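Local coordinates for protein prephenate dehydratase:Amino acid-binding ACT (Brucella abortus, PDB 6VH5) that probably converts prephenate to 3-phenylpyruvate in phenylalanine biosynthesis, and binds phenylalanine at its ACT domain, at residues F107-L112 with A166-R171; K203-R208 with V288-V293; T217-R222 with F261-E266. All coordinates share one frame; numbering follows the deposited sequence.

Interaction 1 (F107-L112 with A166-R171); sequences FQLMVL and AALAPR
Met110 reaches along strand 166-169 and lays its sulfur and methyl group against Ala169. Its CG stands between the backbone N and the carbonyl carbon (chi1 48°), and a bend at chi3 turns CE to 3.6 Å from Ala169 CB. Met110 CG also packs on Ala167 CB, and helix 150-160 adds Ala154 and Val157 to this face. On the other face Leu109 CD1 meets Ala166 CB at 3.7 Å, and Leu168 CD2 closes on Leu109 CB. The Phe107 ring turns its edge to the backbone of Leu168 and Ala169. Four backbone hydrogen bonds join the strands. The straightest runs from Met110 N to Ala167 O, 2.8 Å. This part is buried. At the other end only Arg171 is exposed. CD of the buried Gln108 lies over one face of its guanidinium, the two planes 52° apart, so the groups do not stack. Gln108 NE2 and Arg171 NH1, both donors, form no bond. Both polar atoms of the amide are bonded elsewhere; OE1 accepts from Asn185 N. The pairing is that of adjacent antiparallel strands in the mixed sheet of one lobe of the prephenate dehydratase domain, whose fold resembles type 2 periplasmic binding proteins.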
ATOM      1  N   PHE A 107     -15.202   9.387 -10.559  1.00 62.56           N
ATOM      2  CA  PHE A 107     -14.948   9.002 -11.940  1.00 61.22           C
ATOM      3  C   PHE A 107     -16.002   9.588 -12.861  1.00 69.42           C
ATOM      4  O   PHE A 107     -17.201   9.546 -12.560  1.00 74.21           O
ATOM      5  CB  PHE A 107     -14.953   7.485 -12.109  1.00 64.10           C
ATOM      6  CG  PHE A 107     -13.691   6.832 -11.695  1.00 62.64           C
ATOM      7  CD1 PHE A 107     -13.595   6.210 -10.471  1.00 60.80           C
ATOM      8  CD2 PHE A 107     -12.586   6.856 -12.533  1.00 63.84           C
ATOM      9  CE1 PHE A 107     -12.421   5.614 -10.085  1.00 69.14           C
ATOM     10  CE2 PHE A 107     -11.407   6.260 -12.155  1.00 71.67           C
ATOM     11  CZ  PHE A 107     -11.319   5.642 -10.923  1.00 73.79           C
ATOM     12  N   GLN A 108     -15.552  10.088 -14.009  1.00 71.00           N
ATOM     13  CA  GLN A 108     -16.428  10.662 -15.020  1.00 70.65           C
ATOM     14  C   GLN A 108     -16.324   9.841 -16.296  1.00 65.13           C
ATOM     15  O   GLN A 108     -15.219   9.510 -16.737  1.00 60.54           O
ATOM     16  CB  GLN A 108     -16.061  12.124 -15.294  1.00 74.55           C
ATOM     17  CG  GLN A 108     -15.690  12.918 -14.043  1.00 77.00           C
ATOM     18  CD  GLN A 108     -16.867  13.124 -13.106  1.00 78.63           C
ATOM     19  OE1 GLN A 108     -18.018  12.858 -13.463  1.00 80.94           O
ATOM     20  NE2 GLN A 108     -16.583  13.579 -11.890  1.00 69.47           N
ATOM     21  N   LEU A 109     -17.476   9.515 -16.881  1.00 60.70           N
ATOM     22  CA  LEU A 109     -17.530   8.834 -18.171  1.00 57.51           C
ATOM     23  C   LEU A 109     -17.422   9.900 -19.251  1.00 60.54           C
ATOM     24  O   LEU A 109     -18.310  10.747 -19.397  1.00 65.16           O
ATOM     25  CB  LEU A 109     -18.817   8.016 -18.299  1.00 60.35           C
ATOM     26  CG  LEU A 109     -19.172   7.377 -19.649  1.00 60.54           C
ATOM     27  CD1 LEU A 109     -18.200   6.271 -20.047  1.00 52.26           C
ATOM     28  CD2 LEU A 109     -20.597   6.827 -19.582  1.00 64.04           C
ATOM     29  N   MET A 110     -16.323   9.884 -19.991  1.00 60.55           N
ATOM     30  CA  MET A 110     -16.037  10.941 -20.943  1.00 62.42           C
ATOM     31  C   MET A 110     -15.834  10.350 -22.328  1.00 59.33           C
ATOM     32  O   MET A 110     -15.327   9.235 -22.482  1.00 60.82           O
ATOM     33  CB  MET A 110     -14.801  11.752 -20.529  1.00 56.97           C
ATOM     34  CG  MET A 110     -13.618  10.910 -20.158  1.00 57.47           C
ATOM     35  SD  MET A 110     -12.290  11.898 -19.439  1.00 63.88           S
ATOM     36  CE  MET A 110     -12.982  12.320 -17.833  1.00 60.74           C
ATOM     37  N   VAL A 111     -16.221  11.126 -23.334  1.00 59.90           N
ATOM     38  CA  VAL A 111     -16.196  10.700 -24.728  1.00 69.72           C
ATOM     39  C   VAL A 111     -15.748  11.871 -25.595  1.00 70.44           C
ATOM     40  O   VAL A 111     -15.610  13.004 -25.131  1.00 68.77           O
ATOM     41  CB  VAL A 111     -17.573  10.184 -25.200  1.00 63.56           C
ATOM     42  CG1 VAL A 111     -17.952   8.904 -24.457  1.00 56.78           C
ATOM     43  CG2 VAL A 111     -18.635  11.261 -25.001  1.00 58.03           C
ATOM     44  N   LEU A 112     -15.530  11.586 -26.873  1.00 69.31           N
ATOM     45  CA  LEU A 112     -15.169  12.649 -27.791  1.00 69.36           C
ATOM     46  C   LEU A 112     -16.335  13.628 -27.932  1.00 72.14           C
ATOM     47  O   LEU A 112     -17.494  13.256 -27.725  1.00 70.96           O
ATOM     48  CB  LEU A 112     -14.789  12.080 -29.153  1.00 66.38           C
ATOM     49  CG  LEU A 112     -13.538  11.204 -29.202  1.00 69.34           C
ATOM     50  CD1 LEU A 112     -13.533  10.401 -30.505  1.00 68.67           C
ATOM     51  CD2 LEU A 112     -12.273  12.053 -29.076  1.00 57.17           C
ATOM     52  N   ALA A 166     -14.763   5.242 -24.987  1.00 59.95           N
ATOM     53  CA  ALA A 166     -15.015   6.113 -23.850  1.00 70.35           C
ATOM     54  C   ALA A 166     -13.950   5.901 -22.771  1.00 62.44           C
ATOM     55  O   ALA A 166     -13.215   4.909 -22.771  1.00 63.29           O
ATOM     56  CB  ALA A 166     -16.406   5.859 -23.276  1.00 66.19           C
ATOM     57  N   ALA A 167     -13.848   6.854 -21.855  1.00 58.13           N
ATOM     58  CA  ALA A 167     -12.894   6.737 -20.756  1.00 62.99           C
ATOM     59  C   ALA A 167     -13.571   7.022 -19.419  1.00 57.60           C
ATOM     60  O   ALA A 167     -14.539   7.784 -19.346  1.00 60.11           O
ATOM     61  CB  ALA A 167     -11.691   7.684 -20.934  1.00 57.29           C
ATOM     62  N   LEU A 168     -13.036   6.408 -18.361  1.00 53.99           N
ATOM     63  CA  LEU A 168     -13.392   6.708 -16.976  1.00 57.22           C
ATOM     64  C   LEU A 168     -12.178   7.365 -16.336  1.00 58.96           C
ATOM     65  O   LEU A 168     -11.149   6.709 -16.146  1.00 56.78           O
ATOM     66  CB  LEU A 168     -13.774   5.442 -16.218  1.00 61.15           C
ATOM     67  CG  LEU A 168     -14.970   4.648 -16.700  1.00 61.05           C
ATOM     68  CD1 LEU A 168     -14.995   3.297 -16.019  1.00 57.36           C
ATOM     69  CD2 LEU A 168     -16.222   5.433 -16.388  1.00 64.75           C
ATOM     70  N   ALA A 169     -12.309   8.638 -15.979  1.00 59.04           N
ATOM     71  CA  ALA A 169     -11.161   9.437 -15.577  1.00 57.75           C
ATOM     72  C   ALA A 169     -11.632  10.543 -14.649  1.00 60.66           C
ATOM     73  O   ALA A 169     -12.833  10.836 -14.574  1.00 56.15           O
ATOM     74  CB  ALA A 169     -10.443  10.018 -16.806  1.00 51.05           C
ATOM     75  N   PRO A 170     -10.707  11.187 -13.925  1.00 56.63           N
ATOM     76  CA  PRO A 170     -11.089  12.321 -13.078  1.00 60.34           C
ATOM     77  C   PRO A 170     -11.578  13.491 -13.913  1.00 61.42           C
ATOM     78  O   PRO A 170     -11.203  13.658 -15.075  1.00 63.36           O
ATOM     79  CB  PRO A 170      -9.785  12.679 -12.346  1.00 59.69           C
ATOM     80  CG  PRO A 170      -8.963  11.424 -12.384  1.00 52.79           C
ATOM     81  CD  PRO A 170      -9.292  10.827 -13.738  1.00 55.67           C
ATOM     82  N   ARG A 171     -12.402  14.332 -13.280  1.00 59.48           N
ATOM     83  CA  ARG A 171     -13.008  15.461 -13.980  1.00 58.00           C
ATOM     84  C   ARG A 171     -11.953  16.340 -14.650  1.00 59.81           C
ATOM     85  O   ARG A 171     -12.184  16.864 -15.748  1.00 61.89           O
ATOM     86  CB  ARG A 171     -13.854  16.284 -13.007  1.00 57.91           C
ATOM     87  CG  ARG A 171     -14.350  17.605 -13.583  1.00 63.46           C
ATOM     88  CD  ARG A 171     -15.230  18.363 -12.605  1.00 67.78           C
ATOM     89  NE  ARG A 171     -16.243  17.490 -12.021  1.00 74.33           N
ATOM     90  CZ  ARG A 171     -17.426  17.229 -12.574  1.00 76.28           C
ATOM     91  NH1 ARG A 171     -18.274  16.418 -11.958  1.00 77.06           N
ATOM     92  NH2 ARG A 171     -17.754  17.763 -13.747  1.00 71.35           N
TER

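Interaction 2 (K203-R208 with V288-V293); sequences KQWAAR and VRILGV
Trp205 and Val293 come together where a loop, 203-208, runs past strand 288-293. Trp205 CA and Val293 CA are 4.9 Å apart. One backbone hydrogen bond joins the segments, from Ala206 N to Val293 O at 3.0 Å. Its N-H is nearly straight to the acceptor (164°), but the donor lies above the carbonyl plane. Trp205 CA makes a CH contact with the same oxygen. The indole then lies over the Val293 side chain. Val293 CG2 sits 3.4 Å from the centroid of the five-membered ring of Trp205, almost on the ring normal, in a CH-pi contact. Val293 CG1 is anti to the backbone N (chi1 179°), which puts CG2 beside that N and under the ring. Lys203 CE lies on the opposite face of the indole, toward the rim. The benzo part reaches Ile290, with Trp205 CZ2 3.9 Å from Ile290 CG2. A water in the plane of the indole accepts from Trp205 NE1 at 3.2 Å and donates to Ile290 O at 3.0 Å. It thus bridges the polar edge of the ring to the strand. Pro269 also touches the indole, and His268 NE2 donates a hydrogen bond to Ala206 O. Strand 286-295 is an outermost strand of the ACT sheet within this chain. It pairs with strand 215-224, and a classic beta bulge interrupts the pairing where Leu291 and Gly292 both face Thr218.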
ATOM      1  N   LYS A 203      12.673  21.979   6.586  1.00 69.21           N
ATOM      2  CA  LYS A 203      11.781  21.828   7.716  1.00 69.06           C
ATOM      3  C   LYS A 203      11.061  23.136   8.005  1.00 75.37           C
ATOM      4  O   LYS A 203      11.644  24.220   7.925  1.00 75.56           O
ATOM      5  CB  LYS A 203      12.586  21.377   8.940  1.00 64.20           C
ATOM      6  CG  LYS A 203      11.977  21.675  10.318  1.00 69.43           C
ATOM      7  CD  LYS A 203      13.025  21.409  11.417  1.00 78.44           C
ATOM      8  CE  LYS A 203      12.428  21.468  12.825  1.00 80.31           C
ATOM      9  NZ  LYS A 203      13.288  20.786  13.831  1.00 62.44           N
ATOM     10  N   GLN A 204       9.762  23.026   8.267  1.00 77.42           N
ATOM     11  CA  GLN A 204       8.947  24.182   8.618  1.00 77.11           C
ATOM     12  C   GLN A 204       7.814  23.665   9.479  1.00 71.72           C
ATOM     13  O   GLN A 204       7.052  22.800   9.040  1.00 68.76           O
ATOM     14  CB  GLN A 204       8.394  24.891   7.374  1.00 76.81           C
ATOM     15  CG  GLN A 204       7.272  25.894   7.666  1.00 88.25           C
ATOM     16  CD  GLN A 204       5.866  25.320   7.440  1.00100.99           C
ATOM     17  OE1 GLN A 204       5.656  24.487   6.556  1.00105.48           O
ATOM     18  NE2 GLN A 204       4.905  25.772   8.237  1.00101.99           N
ATOM     19  N   TRP A 205       7.701  24.196  10.684  1.00 74.58           N
ATOM     20  CA  TRP A 205       6.638  23.828  11.596  1.00 66.28           C
ATOM     21  C   TRP A 205       5.555  24.895  11.572  1.00 71.63           C
ATOM     22  O   TRP A 205       5.856  26.092  11.570  1.00 75.62           O
ATOM     23  CB  TRP A 205       7.197  23.653  13.006  1.00 73.14           C
ATOM     24  CG  TRP A 205       7.961  22.369  13.198  1.00 72.46           C
ATOM     25  CD1 TRP A 205       8.290  21.455  12.234  1.00 67.75           C
ATOM     26  CD2 TRP A 205       8.437  21.832  14.443  1.00 63.58           C
ATOM     27  NE1 TRP A 205       8.957  20.391  12.802  1.00 63.26           N
ATOM     28  CE2 TRP A 205       9.062  20.599  14.153  1.00 58.27           C
ATOM     29  CE3 TRP A 205       8.395  22.273  15.772  1.00 67.88           C
ATOM     30  CZ2 TRP A 205       9.635  19.804  15.143  1.00 61.20           C
ATOM     31  CZ3 TRP A 205       8.970  21.484  16.759  1.00 63.86           C
ATOM     32  CH2 TRP A 205       9.583  20.263  16.437  1.00 68.04           C
ATOM     33  N   ALA A 206       4.298  24.459  11.617  1.00 66.92           N
ATOM     34  CA  ALA A 206       3.205  25.397  11.800  1.00 65.93           C
ATOM     35  C   ALA A 206       3.310  26.013  13.185  1.00 72.62           C
ATOM     36  O   ALA A 206       3.857  25.411  14.114  1.00 62.26           O
ATOM     37  CB  ALA A 206       1.858  24.700  11.620  1.00 64.75           C
ATOM     38  N   ALA A 207       2.822  27.244  13.312  1.00 78.65           N
ATOM     39  CA  ALA A 207       2.883  27.920  14.599  1.00 80.09           C
ATOM     40  C   ALA A 207       1.952  27.245  15.604  1.00 86.46           C
ATOM     41  O   ALA A 207       0.916  26.683  15.241  1.00 88.82           O
ATOM     42  CB  ALA A 207       2.518  29.395  14.458  1.00 79.27           C
ATOM     43  N   ARG A 208       2.348  27.294  16.878  1.00 90.33           N
ATOM     44  CA  ARG A 208       1.569  26.687  17.954  1.00 94.58           C
ATOM     45  C   ARG A 208       0.172  27.298  18.021  1.00100.29           C
ATOM     46  O   ARG A 208       0.040  28.527  18.045  1.00100.16           O
ATOM     47  CB  ARG A 208       2.298  26.859  19.285  1.00 98.70           C
ATOM     48  CG  ARG A 208       1.539  26.315  20.503  1.00106.22           C
ATOM     49  CD  ARG A 208       2.430  26.437  21.716  1.00112.26           C
ATOM     50  NE  ARG A 208       2.666  27.817  22.127  1.00121.55           N
ATOM     51  CZ  ARG A 208       3.818  28.451  21.920  1.00127.65           C
ATOM     52  NH1 ARG A 208       4.812  27.821  21.313  1.00124.86           N
ATOM     53  NH2 ARG A 208       3.982  29.700  22.324  1.00132.20           N
ATOM     54  N   VAL A 288      13.236   8.502  18.512  1.00 70.39           N
ATOM     55  CA  VAL A 288      12.060   9.310  18.236  1.00 58.83           C
ATOM     56  C   VAL A 288      12.451  10.389  17.241  1.00 60.86           C
ATOM     57  O   VAL A 288      13.405  11.142  17.465  1.00 71.84           O
ATOM     58  CB  VAL A 288      11.509   9.940  19.517  1.00 58.40           C
ATOM     59  CG1 VAL A 288      10.405  10.928  19.162  1.00 53.08           C
ATOM     60  CG2 VAL A 288      10.995   8.875  20.448  1.00 68.32           C
ATOM     61  N   ARG A 289      11.727  10.454  16.129  1.00 49.96           N
ATOM     62  CA  ARG A 289      11.982  11.431  15.085  1.00 56.73           C
ATOM     63  C   ARG A 289      10.668  12.082  14.685  1.00 60.85           C
ATOM     64  O   ARG A 289       9.748  11.391  14.231  1.00 62.03           O
ATOM     65  CB  ARG A 289      12.628  10.756  13.876  1.00 62.40           C
ATOM     66  CG  ARG A 289      13.670  11.560  13.169  1.00 72.50           C
ATOM     67  CD  ARG A 289      14.140  10.803  11.937  1.00 76.71           C
ATOM     68  NE  ARG A 289      14.038  11.595  10.718  1.00 79.96           N
ATOM     69  CZ  ARG A 289      14.294  11.110   9.508  1.00 93.06           C
ATOM     70  NH1 ARG A 289      14.659   9.840   9.374  1.00 97.71           N
ATOM     71  NH2 ARG A 289      14.191  11.886   8.433  1.00 96.08           N
ATOM     72  N   ILE A 290      10.589  13.401  14.813  1.00 57.10           N
ATOM     73  CA  ILE A 290       9.413  14.132  14.351  1.00 55.10           C
ATOM     74  C   ILE A 290       9.557  14.397  12.856  1.00 59.22           C
ATOM     75  O   ILE A 290      10.507  15.055  12.421  1.00 47.25           O
ATOM     76  CB  ILE A 290       9.227  15.438  15.132  1.00 56.92           C
ATOM     77  CG1 ILE A 290       8.832  15.139  16.582  1.00 55.65           C
ATOM     78  CG2 ILE A 290       8.184  16.304  14.445  1.00 58.70           C
ATOM     79  CD1 ILE A 290       8.562  16.366  17.407  1.00 52.70           C
ATOM     80  N   LEU A 291       8.611  13.885  12.065  1.00 61.42           N
ATOM     81  CA  LEU A 291       8.676  14.029  10.618  1.00 57.52           C
ATOM     82  C   LEU A 291       7.896  15.225  10.092  1.00 54.78           C
ATOM     83  O   LEU A 291       8.109  15.625   8.935  1.00 50.36           O
ATOM     84  CB  LEU A 291       8.178  12.751   9.945  1.00 60.30           C
ATOM     85  CG  LEU A 291       9.028  11.516  10.234  1.00 61.46           C
ATOM     86  CD1 LEU A 291       8.447  10.293   9.529  1.00 61.85           C
ATOM     87  CD2 LEU A 291      10.462  11.783   9.773  1.00 61.02           C
ATOM     88  N   GLY A 292       7.054  15.842  10.919  1.00 50.43           N
ATOM     89  CA  GLY A 292       6.349  17.031  10.486  1.00 41.19           C
ATOM     90  C   GLY A 292       5.364  17.594  11.487  1.00 44.41           C
ATOM     91  O   GLY A 292       4.827  16.869  12.339  1.00 46.21           O
ATOM     92  N   VAL A 293       5.135  18.904  11.396  1.00 50.69           N
ATOM     93  CA  VAL A 293       4.201  19.632  12.257  1.00 52.68           C
ATOM     94  C   VAL A 293       3.431  20.582  11.351  1.00 62.78           C
ATOM     95  O   VAL A 293       3.996  21.574  10.868  1.00 63.73           O
ATOM     96  CB  VAL A 293       4.909  20.417  13.366  1.00 62.07           C
ATOM     97  CG1 VAL A 293       3.883  21.156  14.209  1.00 69.96           C
ATOM     98  CG2 VAL A 293       5.789  19.501  14.202  1.00 62.86           C
TER
HETATM   99  O   HOH W   1       9.962  17.755  11.279  1.00 48.70           O

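Interaction 3 (T217-R222 with F261-E266); sequences TTFVFR and FYADIE. With PHE (phenylalanine), chain J.
Phe261 touches both the neighbouring strand and the bound phenylalanine. Its CZ lies 3.5 Å from CD1 of the ligand, and the ligand's CG lies in the plane of the Phe261 ring, at its edge. Phe261 CB sits over one face of the Phe221 ring, 3.5 Å from Phe221 CZ. The two rings are nearly parallel, 14° apart, but slid so far that they barely overlap. Phe219 repeats the pattern two residues along: Ala263 CB lies over its face, and Ile265 CG2 meets the ring edge, 3.9 Å from Phe219 CE2. Both Phe219 and Phe221 hold CG between the backbone N and the carbonyl carbon (chi1 59° and 61°), which brings their rings over the opposite strand. On the other face Thr218 OG1 gives a short hydrogen bond to Asp264 OD1, 2.6 Å. The oxygen is met from above the carboxylate plane. Thr218 CG2 packs 3.5 Å from Tyr262 CZ, and Val220 CG1 touches Tyr262 CD1. Six backbone hydrogen bonds hold this antiparallel register. Farther out, Arg195 forms a salt bridge with Asp264 OD2, and Tyr294 OH bonds Thr218 OG1. Leu230 and Phe237 of helix 229-240 pack on Phe261 and Ile265. The ligand is also held by Asn225, Leu230 and, from the second subunit, Asn243 and Met244. One sheet face is therefore largely aromatic and apolar, and offers the ligand ring a hydrocarbon contact. The other buries a carboxylate whose negative charge is probably balanced by Arg195. Phenylalanine bound between ACT domains is consistent with feedback regulation, as in relatives.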
ATOM      1  N   THR A 217       1.017  16.428  14.275  1.00 48.87           N
ATOM      2  CA  THR A 217       2.422  16.083  14.398  1.00 52.61           C
ATOM      3  C   THR A 217       2.576  14.622  14.017  1.00 46.52           C
ATOM      4  O   THR A 217       1.859  13.762  14.537  1.00 53.66           O
ATOM      5  CB  THR A 217       2.962  16.348  15.814  1.00 57.11           C
ATOM      6  OG1 THR A 217       3.015  17.762  16.038  1.00 60.98           O
ATOM      7  CG2 THR A 217       4.374  15.783  15.964  1.00 50.28           C
ATOM      8  N   THR A 218       3.472  14.355  13.078  1.00 43.76           N
ATOM      9  CA  THR A 218       3.739  13.006  12.611  1.00 46.42           C
ATOM     10  C   THR A 218       5.147  12.636  13.038  1.00 49.37           C
ATOM     11  O   THR A 218       6.067  13.445  12.896  1.00 55.67           O
ATOM     12  CB  THR A 218       3.586  12.898  11.085  1.00 51.90           C
ATOM     13  OG1 THR A 218       2.215  13.100  10.709  1.00 51.77           O
ATOM     14  CG2 THR A 218       4.043  11.528  10.597  1.00 49.86           C
ATOM     15  N   PHE A 219       5.302  11.436  13.591  1.00 51.68           N
ATOM     16  CA  PHE A 219       6.602  11.000  14.065  1.00 54.08           C
ATOM     17  C   PHE A 219       6.708   9.486  13.964  1.00 52.93           C
ATOM     18  O   PHE A 219       5.707   8.777  13.851  1.00 53.16           O
ATOM     19  CB  PHE A 219       6.850  11.455  15.514  1.00 53.43           C
ATOM     20  CG  PHE A 219       5.828  10.943  16.505  1.00 47.99           C
ATOM     21  CD1 PHE A 219       6.053   9.777  17.219  1.00 44.62           C
ATOM     22  CD2 PHE A 219       4.651  11.639  16.729  1.00 54.55           C
ATOM     23  CE1 PHE A 219       5.117   9.316  18.144  1.00 50.10           C
ATOM     24  CE2 PHE A 219       3.713  11.181  17.634  1.00 53.12           C
ATOM     25  CZ  PHE A 219       3.947  10.015  18.347  1.00 53.82           C
ATOM     26  N   VAL A 220       7.948   9.005  14.020  1.00 52.92           N
ATOM     27  CA  VAL A 220       8.246   7.583  14.113  1.00 50.12           C
ATOM     28  C   VAL A 220       9.008   7.352  15.412  1.00 52.73           C
ATOM     29  O   VAL A 220       9.676   8.247  15.932  1.00 59.84           O
ATOM     30  CB  VAL A 220       9.050   7.054  12.906  1.00 53.00           C
ATOM     31  CG1 VAL A 220       8.195   7.071  11.658  1.00 38.49           C
ATOM     32  CG2 VAL A 220      10.335   7.878  12.691  1.00 42.29           C
ATOM     33  N   PHE A 221       8.918   6.124  15.919  1.00 46.92           N
ATOM     34  CA  PHE A 221       9.655   5.716  17.111  1.00 47.14           C
ATOM     35  C   PHE A 221       9.790   4.200  17.090  1.00 47.03           C
ATOM     36  O   PHE A 221       9.006   3.499  16.441  1.00 44.24           O
ATOM     37  CB  PHE A 221       8.968   6.179  18.407  1.00 54.43           C
ATOM     38  CG  PHE A 221       7.566   5.614  18.606  1.00 51.72           C
ATOM     39  CD1 PHE A 221       7.373   4.411  19.264  1.00 49.54           C
ATOM     40  CD2 PHE A 221       6.455   6.289  18.123  1.00 49.21           C
ATOM     41  CE1 PHE A 221       6.099   3.890  19.436  1.00 46.18           C
ATOM     42  CE2 PHE A 221       5.167   5.781  18.297  1.00 49.65           C
ATOM     43  CZ  PHE A 221       4.988   4.581  18.940  1.00 48.07           C
ATOM     44  N   ARG A 222      10.791   3.701  17.811  1.00 43.18           N
ATOM     45  CA  ARG A 222      11.057   2.270  17.908  1.00 55.43           C
ATOM     46  C   ARG A 222      10.887   1.753  19.337  1.00 57.71           C
ATOM     47  O   ARG A 222      11.291   2.411  20.301  1.00 61.75           O
ATOM     48  CB  ARG A 222      12.467   1.955  17.412  1.00 67.76           C
ATOM     49  CG  ARG A 222      12.620   2.223  15.934  1.00 82.68           C
ATOM     50  CD  ARG A 222      14.044   2.217  15.504  1.00 90.55           C
ATOM     51  NE  ARG A 222      14.137   2.585  14.099  1.00 92.73           N
ATOM     52  CZ  ARG A 222      15.076   2.130  13.281  1.00 87.68           C
ATOM     53  NH1 ARG A 222      15.989   1.287  13.745  1.00 80.94           N
ATOM     54  NH2 ARG A 222      15.088   2.505  12.007  1.00 91.45           N
ATOM     55  N   PHE A 261       7.174   2.320  14.516  1.00 56.23           N
ATOM     56  CA  PHE A 261       5.799   2.792  14.437  1.00 53.70           C
ATOM     57  C   PHE A 261       5.774   4.146  13.750  1.00 52.00           C
ATOM     58  O   PHE A 261       6.660   4.983  13.957  1.00 52.33           O
ATOM     59  CB  PHE A 261       5.137   2.910  15.833  1.00 51.29           C
ATOM     60  CG  PHE A 261       4.702   1.589  16.418  1.00 53.69           C
ATOM     61  CD1 PHE A 261       3.407   1.102  16.185  1.00 52.94           C
ATOM     62  CD2 PHE A 261       5.589   0.806  17.149  1.00 40.11           C
ATOM     63  CE1 PHE A 261       3.001  -0.128  16.687  1.00 46.32           C
ATOM     64  CE2 PHE A 261       5.194  -0.428  17.652  1.00 41.30           C
ATOM     65  CZ  PHE A 261       3.895  -0.896  17.423  1.00 47.72           C
ATOM     66  N   TYR A 262       4.756   4.342  12.926  1.00 39.28           N
ATOM     67  CA  TYR A 262       4.480   5.611  12.273  1.00 46.31           C
ATOM     68  C   TYR A 262       3.198   6.152  12.882  1.00 44.06           C
ATOM     69  O   TYR A 262       2.203   5.430  12.957  1.00 51.96           O
ATOM     70  CB  TYR A 262       4.353   5.411  10.749  1.00 43.50           C
ATOM     71  CG  TYR A 262       4.123   6.656   9.921  1.00 47.33           C
ATOM     72  CD1 TYR A 262       5.147   7.207   9.154  1.00 57.25           C
ATOM     73  CD2 TYR A 262       2.859   7.243   9.851  1.00 52.45           C
ATOM     74  CE1 TYR A 262       4.928   8.335   8.360  1.00 56.18           C
ATOM     75  CE2 TYR A 262       2.626   8.373   9.075  1.00 53.10           C
ATOM     76  CZ  TYR A 262       3.667   8.916   8.331  1.00 57.13           C
ATOM     77  OH  TYR A 262       3.434  10.042   7.568  1.00 49.07           O
ATOM     78  N   ALA A 263       3.214   7.406  13.322  1.00 41.97           N
ATOM     79  CA  ALA A 263       2.090   7.918  14.093  1.00 44.27           C
ATOM     80  C   ALA A 263       1.797   9.374  13.763  1.00 49.74           C
ATOM     81  O   ALA A 263       2.712  10.157  13.488  1.00 52.20           O
ATOM     82  CB  ALA A 263       2.351   7.785  15.601  1.00 45.77           C
ATOM     83  N   ASP A 264       0.510   9.714  13.782  1.00 51.11           N
ATOM     84  CA  ASP A 264       0.024  11.087  13.742  1.00 49.79           C
ATOM     85  C   ASP A 264      -0.721  11.350  15.048  1.00 52.33           C
ATOM     86  O   ASP A 264      -1.520  10.512  15.480  1.00 48.98           O
ATOM     87  CB  ASP A 264      -0.950  11.328  12.574  1.00 49.30           C
ATOM     88  CG  ASP A 264      -0.332  11.107  11.183  1.00 51.92           C
ATOM     89  OD1 ASP A 264       0.887  10.853  11.041  1.00 49.86           O
ATOM     90  OD2 ASP A 264      -1.113  11.201  10.210  1.00 53.63           O
ATOM     91  N   ILE A 265      -0.465  12.500  15.678  1.00 44.00           N
ATOM     92  CA  ILE A 265      -1.273  12.968  16.800  1.00 48.64           C
ATOM     93  C   ILE A 265      -1.795  14.357  16.442  1.00 46.58           C
ATOM     94  O   ILE A 265      -1.240  15.066  15.593  1.00 42.36           O
ATOM     95  CB  ILE A 265      -0.513  13.018  18.156  1.00 45.51           C
ATOM     96  CG1 ILE A 265       0.685  13.950  18.056  1.00 40.27           C
ATOM     97  CG2 ILE A 265      -0.060  11.630  18.627  1.00 35.92           C
ATOM     98  CD1 ILE A 265       1.479  14.032  19.310  1.00 47.21           C
ATOM     99  N   GLU A 266      -2.890  14.731  17.089  1.00 40.11           N
ATOM    100  CA  GLU A 266      -3.463  16.069  16.977  1.00 41.57           C
ATOM    101  C   GLU A 266      -2.912  16.893  18.135  1.00 52.04           C
ATOM    102  O   GLU A 266      -3.315  16.721  19.287  1.00 60.45           O
ATOM    103  CB  GLU A 266      -4.987  15.990  16.970  1.00 44.93           C
ATOM    104  CG  GLU A 266      -5.498  15.201  15.759  1.00 49.83           C
ATOM    105  CD  GLU A 266      -7.011  15.060  15.683  1.00 61.17           C
ATOM    106  OE1 GLU A 266      -7.684  14.946  16.736  1.00 66.81           O
ATOM    107  OE2 GLU A 266      -7.528  15.069  14.545  1.00 69.22           O
TER
HETATM  108  N   PHE J 301       5.276  -6.329  20.291  1.00 49.67           N
HETATM  109  CA  PHE J 301       5.222  -5.115  21.097  1.00 52.96           C
HETATM  110  C   PHE J 301       4.039  -5.107  22.066  1.00 59.08           C
HETATM  111  O   PHE J 301       3.769  -4.078  22.695  1.00 60.31           O
HETATM  112  CB  PHE J 301       5.158  -3.877  20.205  1.00 47.09           C
HETATM  113  CG  PHE J 301       4.181  -3.996  19.056  1.00 52.32           C
HETATM  114  CD1 PHE J 301       4.632  -4.281  17.775  1.00 51.05           C
HETATM  115  CD2 PHE J 301       2.827  -3.798  19.250  1.00 42.92           C
HETATM  116  CE1 PHE J 301       3.738  -4.390  16.709  1.00 51.72           C
HETATM  117  CE2 PHE J 301       1.933  -3.904  18.198  1.00 53.38           C
HETATM  118  CZ  PHE J 301       2.392  -4.198  16.920  1.00 52.69           C
HETATM  119  OXT PHE J 301       3.338  -6.111  22.237  1.00 53.63           O

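From the N terminus, interaction 1 closes first. It spans 53 residues and pairs two strands within the prephenate dehydratase domain. The chain then passes through strand 193-200 and enters the loop 203-208, where interaction 2 opens. Interaction 3 opens and closes before segment 288-293 is reached, so it lies wholly within the span of interaction 2. These two touch: Leu291 N and Gly292 O face the backbone of Thr218. Interaction 3 joins two adjacent strands of the ACT sheet, and interaction 2 ties the linking loop to the outermost strand of that sheet in this chain. Interaction 1 stands apart, its centre about 39 Å and 38 Å from the centres of interactions 2 and 3.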